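Local coordinates for protein ebony (Drosophila melanogaster, PDB 6DYR) that probably couples beta-alanine to amines such as histamine, this chain being its C-terminal, GNAT-like part with the product-like amide beta-alanyl-histamine bound, at residues Ile119-Met124 / Gly158-Asn163; Asp59-Val64 / Ala76-Ala81; Phe123-Ala128 / Ala138-Met143; Phe97-Phe102 / Asn186-Ser191. All coordinates share one frame; numbering follows the deposited sequence.

How the contacts relate
Contacts 1, 2 and 3 belong to one mixed sheet and the helix packed on it. Contact 2 comes first along the chain, in the hairpin of strands 62-66 and 71-80; strand 119-127, next to strand 71-80, serves both contact 1, with strand 158-163, and contact 3, with helix 133-153. The centres of contacts 1 and 2 are about 10 Å apart, those of contacts 1 and 3 about 13 Å. The segments of contact 4 bracket contacts 1 and 3 in the sequence; its centre is about 25 Å from that of contact 3, yet F97 packs on M124 and L100 on T162. Strands 119-127 and 158-163 and helix 93-111 together touch the bound beta-alanyl-histamine.

Contact 1 (Ile119-Met124 / Gly158-Asn163); sequences ILHSFM and GIFTTN. With HJD (N-[2-(1H-imidazol-5-yl)ethyl]-beta-alaninamide), chain B.
With chi1 at -179°, T161 turns its hydroxyl away from its backbone N, and OG1 lands beside 119-124, donating to S122 O at 2.8 Å. F160 has a similar first torsion (-176°), which lays its side chain alongside that of I119, with CB 3.4 Å from I119 CG2. The parallel strands, the two beta elements of a beta-alpha-beta unit with helix 133-153, are laced by L120 N to G158 O, F160 N to L120 O and S122 N to F160 O. The last bond is the most bent, with 135° at the hydrogen; S122 centres an inverse gamma turn, and there the threonine hydroxyl takes over the bonding. Threonine suits the place because its hydroxyl donates and accepts at once: T161 OG1 also accepts from ligand N4 at 3.0 Å. T162 O receives the ligand amide N3 at 3.2 Å. A valine at T161 would probably leave S122 O without this donor and N4 without one of its acceptors. H121 brings its ring edge to F160, CD2 lying 3.2 Å from F160 O, and its NE2 is hydrogen-bonded to E104. Strand 71-80 flanks 119-124, strand 205-212 flanks 158-163, and helix 93-111 covers the face bearing I119 and F160.

Contact 2 (Asp59-Val64 / Ala76-Ala81); sequences DLSFVV and ALNFDA
S61 OG is gripped twice: it accepts the backbone N-H of N78, N to OG 2.7 Å and almost straight at 168°, and it is hydrogen-bonded to a water. Serine suits this place just ahead of strand 62-66, because its short side chain can stand in for a backbone carbonyl before regular pairing begins. N78 replies with its own side chain, ND2 donating to L60 O at 2.8 Å; the acceptor lies close to the amide plane, whereas the donor is tilted 29° from the plane of the carbonyl. One asparagine thus bonds the 59-64 segment through both backbone and side chain. Farther on, F62 and A76 form an antiparallel hydrogen-bonded pair: A76 N reaches F62 O at 3.1 Å, and the return bond, F62 N to A76 O, is weak. F62 has chi1 at 58°, which folds its ring over the neighbouring strand, and A76 CB sits over one face in a CH-pi contact, 3.9 Å from the centroid. Alanine is small enough to fit beneath that ring. At the other end L60 CD1 packs on the backbone, 3.5 Å from D80 N. Buried polar atoms are therefore paired by side chains where the hairpin strands have not yet begun to pair, and the N78 amide, bonded to L60 O, is probably restrained in its rotation; the N78 side chain lies about 7 Å from the bound ligand.

Contact 3 (Phe123-Ala128 / Ala138-Met143); sequences FMMGTA and ACMHFM. With HJD (N-[2-(1H-imidazol-5-yl)ethyl]-beta-alaninamide), chain B.
M143 dips its methyl between two side chains of the strand, CE lying 3.6 Å from M125 CG and equally 3.6 Å from T127 CG2. The M125 and M143 chains run antiparallel alongside one another, and M125, bent at its last torsion (chi3 -68°), brings SD to 3.8 Å from M140 CE. T127 CG2 also meets C139, 3.9 Å from SG. Long, unbranched methionines suit this helix-to-sheet interface, since they can bend to fit one another and sulfur packs well on methyl groups. In the next shell, T127 is fixed in rotation: with chi1 at 53° its methyl faces the helix while OG1 is hydrogen-bonded with N136. G126, with no side chain, lets its O lie 3.7 Å from M143 CE. M125 is set from the ligand side as well, its N giving a weak bond to ligand O1 at 2.9 Å, with CB beside the same oxygen. An alanine at M125 would still offer the N-H but would probably open a gap facing M140 CE and M143 CE, leaving these methyls less firmly held. The axes of the 123-127 and 138-143 segments approach to 9.4 Å with directions 147° apart, roughly antiparallel, in the first two elements of a beta-alpha-beta unit; M143 also packs on F62 and V64 of strand 62-66, while M140 touches helix 166-174.

Contact 4 (Phe97-Phe102 / Asn186-Ser191); sequences FEFLEF and NEYVHS. With HJD (N-[2-(1H-imidazol-5-yl)ethyl]-beta-alaninamide), chain B.
Y188 meets F99 and F102 in an aromatic cluster that fastens the loop after strand 178-184 to helix 93-111. The ring contacts are of two kinds. Toward F102 the arrangement is edge-to-face: the edge of Y188 approaches the face of F102, centroids 4.9 Å apart and planes at 58°, with Y188 CD1 over the middle of the phenylalanine ring. Against F99 the rings meet obliquely, CD1 of F99 coming 3.3 Å from Y188 CG. A CH-pi contact adds to this, F99 CB lying over the tyrosine face 4.0 Å from its centroid. A first torsion of 170° turns the Y188 ring away from its own N and toward the helix, where a large flat residue can touch two phenylalanines at once; F183 of strand 178-184 packs on all three. Polar approaches are looser. E98 OE1 comes to the edge of the H190 imidazole, 3.6 Å from CE1, and any attraction would depend on the histidine's charge. Aromatic residues suit the cluster, in which Y188 and F99 are buried and F102 lies open to solvent, while E98 flanks it. The last kind is contact with the ligand, to which the helix brings L100 and, more distantly, F97: L100 CD1 is 3.3 Å from N1 of the ligand's imidazole.

Contact 1 (Ile119-Met124 / Gly158-Asn163)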
# COMPACT_ATOMS: atom_id res chain seq x y z
N ILE A 119 -6.98 -12.05 6.84
CA ILE A 119 -6.57 -10.65 6.84
C ILE A 119 -6.08 -10.32 5.43
O ILE A 119 -4.99 -10.73 5.02
CB ILE A 119 -5.47 -10.39 7.88
CG1 ILE A 119 -5.84 -11.03 9.21
CG2 ILE A 119 -5.29 -8.91 8.08
CD1 ILE A 119 -4.78 -10.86 10.26
N LEU A 120 -6.89 -9.56 4.69
CA LEU A 120 -6.48 -9.06 3.39
C LEU A 120 -5.62 -7.81 3.62
O LEU A 120 -6.13 -6.77 4.06
CB LEU A 120 -7.69 -8.75 2.52
CG LEU A 120 -7.33 -8.30 1.10
CD1 LEU A 120 -6.63 -9.42 0.35
CD2 LEU A 120 -8.55 -7.82 0.34
N HIS A 121 -4.33 -7.92 3.34
CA HIS A 121 -3.40 -6.81 3.54
C HIS A 121 -3.34 -6.00 2.26
O HIS A 121 -2.72 -6.42 1.28
CB HIS A 121 -2.02 -7.32 3.95
CG HIS A 121 -1.10 -6.24 4.45
ND1 HIS A 121 0.27 -6.36 4.43
CD2 HIS A 121 -1.36 -5.03 5.00
CE1 HIS A 121 0.82 -5.27 4.93
NE2 HIS A 121 -0.15 -4.45 5.29
N SER A 122 -4.00 -4.85 2.25
CA SER A 122 -3.85 -3.88 1.17
C SER A 122 -2.59 -3.08 1.46
O SER A 122 -2.62 -1.97 2.01
CB SER A 122 -5.09 -2.99 1.06
OG SER A 122 -4.87 -1.92 0.15
N PHE A 123 -1.45 -3.65 1.09
CA PHE A 123 -0.17 -3.08 1.50
C PHE A 123 0.33 -1.98 0.57
O PHE A 123 1.15 -1.17 1.00
CB PHE A 123 0.90 -4.18 1.62
CG PHE A 123 1.40 -4.69 0.30
CD1 PHE A 123 0.71 -5.69 -0.37
CD2 PHE A 123 2.56 -4.19 -0.26
CE1 PHE A 123 1.17 -6.16 -1.59
CE2 PHE A 123 3.03 -4.66 -1.48
CZ PHE A 123 2.33 -5.65 -2.14
N MET A 124 -0.15 -1.93 -0.66
CA MET A 124 0.32 -0.89 -1.58
C MET A 124 -0.80 -0.49 -2.52
O MET A 124 -1.54 -1.35 -3.03
CB MET A 124 1.55 -1.36 -2.37
CG MET A 124 2.55 -0.25 -2.66
SD MET A 124 4.23 -0.86 -2.95
CE MET A 124 4.68 -1.46 -1.32
N GLY A 158 -11.56 -9.22 6.79
CA GLY A 158 -11.47 -7.77 6.78
C GLY A 158 -10.27 -7.31 5.99
O GLY A 158 -9.42 -8.11 5.59
N ILE A 159 -10.22 -6.00 5.77
CA ILE A 159 -9.14 -5.36 5.03
C ILE A 159 -8.24 -4.66 6.04
O ILE A 159 -8.72 -3.98 6.95
CB ILE A 159 -9.69 -4.37 3.99
CG1 ILE A 159 -10.53 -5.11 2.95
CG2 ILE A 159 -8.56 -3.60 3.33
CD1 ILE A 159 -11.17 -4.20 1.93
N PHE A 160 -6.93 -4.83 5.86
CA PHE A 160 -5.92 -4.36 6.80
C PHE A 160 -4.88 -3.56 6.02
O PHE A 160 -4.39 -4.02 4.99
CB PHE A 160 -5.27 -5.55 7.50
CG PHE A 160 -4.28 -5.18 8.57
CD1 PHE A 160 -4.66 -4.46 9.68
CD2 PHE A 160 -2.96 -5.62 8.48
CE1 PHE A 160 -3.75 -4.15 10.67
CE2 PHE A 160 -2.05 -5.31 9.47
CZ PHE A 160 -2.44 -4.58 10.57
N THR A 161 -4.57 -2.36 6.51
CA THR A 161 -3.62 -1.52 5.79
C THR A 161 -3.08 -0.45 6.72
O THR A 161 -3.72 -0.07 7.70
CB THR A 161 -4.27 -0.86 4.56
OG1 THR A 161 -3.29 -0.06 3.89
CG2 THR A 161 -5.44 0.03 4.98
N THR A 162 -1.88 0.02 6.40
CA THR A 162 -1.28 1.17 7.06
C THR A 162 -1.25 2.32 6.06
O THR A 162 -0.63 2.22 5.00
CB THR A 162 0.13 0.86 7.55
OG1 THR A 162 0.06 -0.18 8.53
CG2 THR A 162 0.77 2.08 8.18
N ASN A 163 -1.94 3.41 6.40
CA ASN A 163 -2.07 4.55 5.51
C ASN A 163 -1.09 5.63 5.94
O ASN A 163 -1.12 6.08 7.09
CB ASN A 163 -3.51 5.06 5.50
CG ASN A 163 -4.44 4.15 4.73
OD1 ASN A 163 -4.14 3.76 3.61
ND2 ASN A 163 -5.55 3.78 5.34
N1 HJD B . 4.56 1.38 1.94
C2 HJD B . 3.83 2.49 2.29
N3 HJD B . 0.11 2.07 1.87
C4 HJD B . 2.41 2.41 2.73
N4 HJD B . -4.56 1.56 1.67
C5 HJD B . 1.46 2.49 1.55
C6 HJD B . -0.83 1.90 0.93
C1 HJD B . 4.67 3.55 2.11
C3 HJD B . 5.78 1.79 1.59
C7 HJD B . -2.13 1.25 1.37
C8 HJD B . -3.33 2.15 1.15
N2 HJD B . 5.90 3.10 1.68
O1 HJD B . -0.65 2.23 -0.24
O HOH W 1 -0.25 -0.65 4.00

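Contact 2 (Asp59-Val64 / Ala76-Ala81)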
# COMPACT_ATOMS: atom_id res chain seq x y z
N ASP A 59 -3.33 -13.91 -6.76
CA ASP A 59 -4.59 -13.49 -7.37
C ASP A 59 -5.43 -12.67 -6.40
O ASP A 59 -6.64 -12.87 -6.25
CB ASP A 59 -5.37 -14.69 -7.91
CG ASP A 59 -6.46 -14.30 -8.88
OD1 ASP A 59 -6.17 -13.55 -9.84
OD2 ASP A 59 -7.62 -14.74 -8.70
N LEU A 60 -4.78 -11.74 -5.70
CA LEU A 60 -5.46 -10.80 -4.83
C LEU A 60 -5.31 -9.35 -5.26
O LEU A 60 -5.99 -8.48 -4.71
CB LEU A 60 -4.95 -10.94 -3.38
CG LEU A 60 -5.23 -12.28 -2.70
CD1 LEU A 60 -4.58 -12.34 -1.31
CD2 LEU A 60 -6.73 -12.52 -2.61
N SER A 61 -4.45 -9.07 -6.23
CA SER A 61 -4.18 -7.72 -6.69
C SER A 61 -4.87 -7.47 -8.03
O SER A 61 -5.20 -8.40 -8.77
CB SER A 61 -2.68 -7.47 -6.82
OG SER A 61 -2.02 -7.69 -5.59
N PHE A 62 -5.06 -6.19 -8.33
CA PHE A 62 -5.70 -5.80 -9.58
C PHE A 62 -5.10 -4.49 -10.06
O PHE A 62 -4.49 -3.74 -9.28
CB PHE A 62 -7.22 -5.68 -9.42
CG PHE A 62 -7.65 -4.69 -8.37
CD1 PHE A 62 -7.85 -3.35 -8.69
CD2 PHE A 62 -7.87 -5.09 -7.06
CE1 PHE A 62 -8.24 -2.44 -7.73
CE2 PHE A 62 -8.26 -4.19 -6.09
CZ PHE A 62 -8.45 -2.86 -6.43
N VAL A 63 -5.26 -4.23 -11.35
CA VAL A 63 -4.96 -2.93 -11.92
C VAL A 63 -6.27 -2.27 -12.32
O VAL A 63 -7.31 -2.93 -12.47
CB VAL A 63 -4.00 -3.03 -13.13
CG1 VAL A 63 -2.63 -3.50 -12.68
CG2 VAL A 63 -4.57 -3.96 -14.18
N VAL A 64 -6.23 -0.96 -12.48
CA VAL A 64 -7.40 -0.18 -12.88
C VAL A 64 -7.11 0.43 -14.24
O VAL A 64 -6.16 1.21 -14.39
CB VAL A 64 -7.75 0.90 -11.85
CG1 VAL A 64 -8.87 1.78 -12.38
CG2 VAL A 64 -8.17 0.25 -10.54
N ALA A 76 -3.76 -1.79 -6.99
CA ALA A 76 -3.89 -2.13 -5.58
C ALA A 76 -3.22 -3.48 -5.38
O ALA A 76 -3.76 -4.52 -5.77
CB ALA A 76 -5.35 -2.16 -5.14
N LEU A 77 -2.03 -3.47 -4.80
CA LEU A 77 -1.28 -4.69 -4.53
C LEU A 77 -1.71 -5.23 -3.17
O LEU A 77 -1.56 -4.55 -2.15
CB LEU A 77 0.22 -4.42 -4.58
CG LEU A 77 0.68 -3.59 -5.78
CD1 LEU A 77 2.20 -3.46 -5.79
CD2 LEU A 77 0.18 -4.19 -7.08
N ASN A 78 -2.24 -6.45 -3.16
CA ASN A 78 -2.77 -7.06 -1.96
C ASN A 78 -2.12 -8.41 -1.71
O ASN A 78 -1.79 -9.14 -2.65
CB ASN A 78 -4.29 -7.25 -2.04
CG ASN A 78 -5.01 -5.98 -2.42
OD1 ASN A 78 -5.01 -5.01 -1.67
ND2 ASN A 78 -5.65 -5.99 -3.59
N PHE A 79 -1.93 -8.72 -0.43
CA PHE A 79 -1.52 -10.05 0.00
C PHE A 79 -2.38 -10.46 1.19
O PHE A 79 -2.95 -9.63 1.89
CB PHE A 79 -0.05 -10.10 0.42
CG PHE A 79 0.91 -10.30 -0.72
CD1 PHE A 79 0.85 -11.44 -1.51
CD2 PHE A 79 1.89 -9.36 -0.99
CE1 PHE A 79 1.73 -11.63 -2.55
CE2 PHE A 79 2.78 -9.55 -2.03
CZ PHE A 79 2.70 -10.68 -2.81
N ASP A 80 -2.46 -11.77 1.40
CA ASP A 80 -2.88 -12.28 2.70
C ASP A 80 -1.85 -11.85 3.73
O ASP A 80 -0.65 -12.10 3.56
CB ASP A 80 -3.01 -13.80 2.65
CG ASP A 80 -3.61 -14.40 3.93
OD1 ASP A 80 -3.57 -13.75 5.00
OD2 ASP A 80 -4.11 -15.54 3.86
N ALA A 81 -2.30 -11.16 4.78
CA ALA A 81 -1.36 -10.61 5.76
C ALA A 81 -0.54 -11.70 6.43
O ALA A 81 0.61 -11.46 6.81
CB ALA A 81 -2.11 -9.79 6.80
O HOH W 2 -1.69 -10.29 -4.90

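Contact 3 (Phe123-Ala128 / Ala138-Met143)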
# COMPACT_ATOMS: atom_id res chain seq x y z
N PHE A 123 -1.45 -3.65 1.09
CA PHE A 123 -0.17 -3.08 1.50
C PHE A 123 0.33 -1.98 0.57
O PHE A 123 1.15 -1.17 1.00
CB PHE A 123 0.90 -4.18 1.62
CG PHE A 123 1.40 -4.69 0.30
CD1 PHE A 123 0.71 -5.69 -0.37
CD2 PHE A 123 2.56 -4.19 -0.26
CE1 PHE A 123 1.17 -6.16 -1.59
CE2 PHE A 123 3.03 -4.66 -1.48
CZ PHE A 123 2.33 -5.65 -2.14
N MET A 124 -0.15 -1.93 -0.66
CA MET A 124 0.32 -0.89 -1.58
C MET A 124 -0.80 -0.49 -2.52
O MET A 124 -1.54 -1.35 -3.03
CB MET A 124 1.55 -1.36 -2.37
CG MET A 124 2.55 -0.25 -2.66
SD MET A 124 4.23 -0.86 -2.95
CE MET A 124 4.68 -1.46 -1.32
N MET A 125 -0.93 0.81 -2.75
CA MET A 125 -1.94 1.37 -3.64
C MET A 125 -1.34 2.59 -4.32
O MET A 125 -0.81 3.48 -3.65
CB MET A 125 -3.21 1.74 -2.86
CG MET A 125 -4.39 2.14 -3.72
SD MET A 125 -5.93 2.24 -2.79
CE MET A 125 -6.21 0.52 -2.37
N GLY A 126 -1.41 2.63 -5.65
CA GLY A 126 -0.82 3.71 -6.40
C GLY A 126 -1.68 4.11 -7.57
O GLY A 126 -2.53 3.35 -8.05
N THR A 127 -1.47 5.35 -8.03
CA THR A 127 -2.12 5.88 -9.21
C THR A 127 -1.07 6.49 -10.13
O THR A 127 0.05 6.79 -9.72
CB THR A 127 -3.17 6.95 -8.85
OG1 THR A 127 -2.56 7.94 -8.02
CG2 THR A 127 -4.34 6.32 -8.12
N ALA A 128 -1.45 6.67 -11.39
CA ALA A 128 -0.55 7.24 -12.38
C ALA A 128 -0.35 8.73 -12.14
O ALA A 128 -1.22 9.43 -11.62
CB ALA A 128 -1.10 7.02 -13.80
N ALA A 138 -11.29 9.97 -8.04
CA ALA A 138 -12.19 8.95 -8.56
C ALA A 138 -11.53 7.58 -8.59
O ALA A 138 -12.17 6.57 -8.30
CB ALA A 138 -12.68 9.34 -9.96
N CYS A 139 -10.24 7.53 -8.95
CA CYS A 139 -9.55 6.25 -8.99
C CYS A 139 -9.33 5.69 -7.60
O CYS A 139 -9.33 4.46 -7.41
CB CYS A 139 -8.22 6.38 -9.73
SG CYS A 139 -7.39 4.80 -10.04
N MET A 140 -9.14 6.56 -6.60
CA MET A 140 -8.99 6.10 -5.23
C MET A 140 -10.28 5.49 -4.70
O MET A 140 -10.26 4.46 -4.01
CB MET A 140 -8.52 7.24 -4.34
CG MET A 140 -7.09 7.70 -4.61
SD MET A 140 -5.90 6.37 -4.44
CE MET A 140 -5.99 6.07 -2.67
N HIS A 141 -11.42 6.11 -5.01
CA HIS A 141 -12.71 5.54 -4.62
C HIS A 141 -12.95 4.22 -5.33
O HIS A 141 -13.46 3.27 -4.72
CB HIS A 141 -13.84 6.52 -4.91
CG HIS A 141 -13.95 7.64 -3.92
ND1 HIS A 141 -14.36 7.45 -2.62
CD2 HIS A 141 -13.71 8.97 -4.06
CE1 HIS A 141 -14.36 8.61 -1.99
NE2 HIS A 141 -13.97 9.55 -2.84
N PHE A 142 -12.59 4.13 -6.61
CA PHE A 142 -12.80 2.91 -7.37
C PHE A 142 -11.98 1.76 -6.80
O PHE A 142 -12.47 0.63 -6.70
CB PHE A 142 -12.46 3.16 -8.84
CG PHE A 142 -12.87 2.04 -9.76
CD1 PHE A 142 -14.14 2.01 -10.31
CD2 PHE A 142 -11.97 1.04 -10.09
CE1 PHE A 142 -14.52 0.99 -11.16
CE2 PHE A 142 -12.34 0.02 -10.95
CZ PHE A 142 -13.62 -0.01 -11.48
N MET A 143 -10.73 2.03 -6.41
CA MET A 143 -9.88 0.97 -5.87
C MET A 143 -10.33 0.55 -4.48
O MET A 143 -10.23 -0.62 -4.12
CB MET A 143 -8.42 1.42 -5.85
CG MET A 143 -7.78 1.45 -7.23
SD MET A 143 -6.01 1.77 -7.18
CE MET A 143 -5.99 3.48 -6.64
N1 HJD B . 4.56 1.38 1.94
C2 HJD B . 3.83 2.49 2.29
N3 HJD B . 0.11 2.07 1.87
C4 HJD B . 2.41 2.41 2.73
N4 HJD B . -4.56 1.56 1.67
C5 HJD B . 1.46 2.49 1.55
C6 HJD B . -0.83 1.90 0.93
C1 HJD B . 4.67 3.55 2.11
C3 HJD B . 5.78 1.79 1.59
C7 HJD B . -2.13 1.25 1.37
C8 HJD B . -3.33 2.15 1.15
N2 HJD B . 5.90 3.10 1.68
O1 HJD B . -0.65 2.23 -0.24

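Contact 4 (Phe97-Phe102 / Asn186-Ser191)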
# COMPACT_ATOMS: atom_id res chain seq x y z
N PHE A 97 9.70 -0.59 5.56
CA PHE A 97 8.91 -1.79 5.80
C PHE A 97 9.10 -2.32 7.21
O PHE A 97 8.19 -2.94 7.77
CB PHE A 97 9.24 -2.85 4.75
CG PHE A 97 8.67 -2.53 3.40
CD1 PHE A 97 7.37 -2.87 3.08
CD2 PHE A 97 9.42 -1.85 2.45
CE1 PHE A 97 6.83 -2.57 1.85
CE2 PHE A 97 8.89 -1.55 1.21
CZ PHE A 97 7.60 -1.91 0.91
N GLU A 98 10.27 -2.07 7.82
CA GLU A 98 10.41 -2.38 9.24
C GLU A 98 9.55 -1.46 10.09
O GLU A 98 9.00 -1.89 11.11
CB GLU A 98 11.88 -2.28 9.66
CG GLU A 98 12.66 -3.56 9.42
CD GLU A 98 14.13 -3.42 9.75
OE1 GLU A 98 14.54 -2.33 10.22
OE2 GLU A 98 14.88 -4.40 9.55
N PHE A 99 9.40 -0.20 9.68
CA PHE A 99 8.51 0.71 10.41
C PHE A 99 7.05 0.30 10.24
O PHE A 99 6.28 0.32 11.21
CB PHE A 99 8.71 2.15 9.94
CG PHE A 99 7.67 3.10 10.46
CD1 PHE A 99 7.51 3.29 11.82
CD2 PHE A 99 6.84 3.79 9.59
CE1 PHE A 99 6.56 4.16 12.31
CE2 PHE A 99 5.88 4.66 10.07
CZ PHE A 99 5.74 4.85 11.44
N LEU A 100 6.65 -0.07 9.02
CA LEU A 100 5.28 -0.53 8.80
C LEU A 100 4.99 -1.79 9.60
O LEU A 100 3.91 -1.92 10.20
CB LEU A 100 5.03 -0.76 7.32
CG LEU A 100 5.16 0.47 6.42
CD1 LEU A 100 4.95 0.08 4.97
CD2 LEU A 100 4.17 1.56 6.83
N GLU A 101 5.94 -2.72 9.64
CA GLU A 101 5.79 -3.90 10.48
C GLU A 101 5.75 -3.52 11.96
O GLU A 101 5.01 -4.12 12.74
CB GLU A 101 6.92 -4.90 10.22
CG GLU A 101 6.91 -6.13 11.12
CD GLU A 101 5.65 -6.99 10.97
OE1 GLU A 101 4.87 -6.77 10.02
OE2 GLU A 101 5.46 -7.90 11.80
N PHE A 102 6.54 -2.51 12.34
CA PHE A 102 6.46 -1.97 13.70
C PHE A 102 5.04 -1.51 14.01
O PHE A 102 4.56 -1.67 15.14
CB PHE A 102 7.48 -0.84 13.86
CG PHE A 102 7.26 0.04 15.07
CD1 PHE A 102 6.44 1.16 14.99
CD2 PHE A 102 7.91 -0.23 16.26
CE1 PHE A 102 6.24 1.97 16.10
CE2 PHE A 102 7.72 0.58 17.37
CZ PHE A 102 6.88 1.68 17.29
N ASN A 186 7.71 10.57 13.44
CA ASN A 186 9.00 11.09 13.89
C ASN A 186 9.43 10.51 15.23
O ASN A 186 10.53 10.82 15.70
CB ASN A 186 8.99 12.62 13.96
CG ASN A 186 7.97 13.19 14.94
OD1 ASN A 186 7.64 12.57 15.95
ND2 ASN A 186 7.49 14.39 14.65
N GLU A 187 8.60 9.67 15.86
CA GLU A 187 8.93 9.04 17.12
C GLU A 187 9.46 7.62 16.97
O GLU A 187 9.89 7.02 17.96
CB GLU A 187 7.70 9.03 18.04
CG GLU A 187 7.23 10.41 18.46
CD GLU A 187 5.92 10.37 19.22
OE1 GLU A 187 5.30 9.29 19.29
OE2 GLU A 187 5.50 11.43 19.74
N TYR A 188 9.44 7.07 15.76
CA TYR A 188 9.91 5.71 15.53
C TYR A 188 11.43 5.68 15.55
O TYR A 188 12.09 6.46 14.86
CB TYR A 188 9.40 5.18 14.20
CG TYR A 188 10.05 3.88 13.79
CD1 TYR A 188 9.78 2.70 14.47
CD2 TYR A 188 10.92 3.83 12.70
CE1 TYR A 188 10.37 1.50 14.09
CE2 TYR A 188 11.51 2.63 12.32
CZ TYR A 188 11.23 1.48 13.01
OH TYR A 188 11.82 0.29 12.64
N VAL A 189 11.99 4.76 16.33
CA VAL A 189 13.43 4.62 16.48
C VAL A 189 13.90 3.42 15.67
O VAL A 189 13.36 2.32 15.80
CB VAL A 189 13.83 4.47 17.96
CG1 VAL A 189 15.35 4.43 18.09
CG2 VAL A 189 13.25 5.60 18.79
N HIS A 190 14.91 3.65 14.82
CA HIS A 190 15.56 2.59 14.07
C HIS A 190 16.41 1.73 15.02
O HIS A 190 16.62 2.07 16.19
CB HIS A 190 16.42 3.19 12.96
CG HIS A 190 16.92 2.20 11.95
ND1 HIS A 190 16.31 0.98 11.73
CD2 HIS A 190 17.96 2.25 11.09
CE1 HIS A 190 16.96 0.33 10.79
NE2 HIS A 190 17.97 1.08 10.38
N SER A 191 16.90 0.61 14.50
CA SER A 191 17.71 -0.29 15.32
C SER A 191 18.98 0.39 15.82
O SER A 191 19.50 0.01 16.87
CB SER A 191 18.05 -1.55 14.52
OG SER A 191 18.64 -1.24 13.28
N1 HJD B . 4.56 1.38 1.94
C2 HJD B . 3.83 2.49 2.29
N3 HJD B . 0.11 2.07 1.87
C4 HJD B . 2.41 2.41 2.73
N4 HJD B . -4.56 1.56 1.67
C5 HJD B . 1.46 2.49 1.55
C6 HJD B . -0.83 1.90 0.93
C1 HJD B . 4.67 3.55 2.11
C3 HJD B . 5.78 1.79 1.59
C7 HJD B . -2.13 1.25 1.37
C8 HJD B . -3.33 2.15 1.15
N2 HJD B . 5.90 3.10 1.68
O1 HJD B . -0.65 2.23 -0.24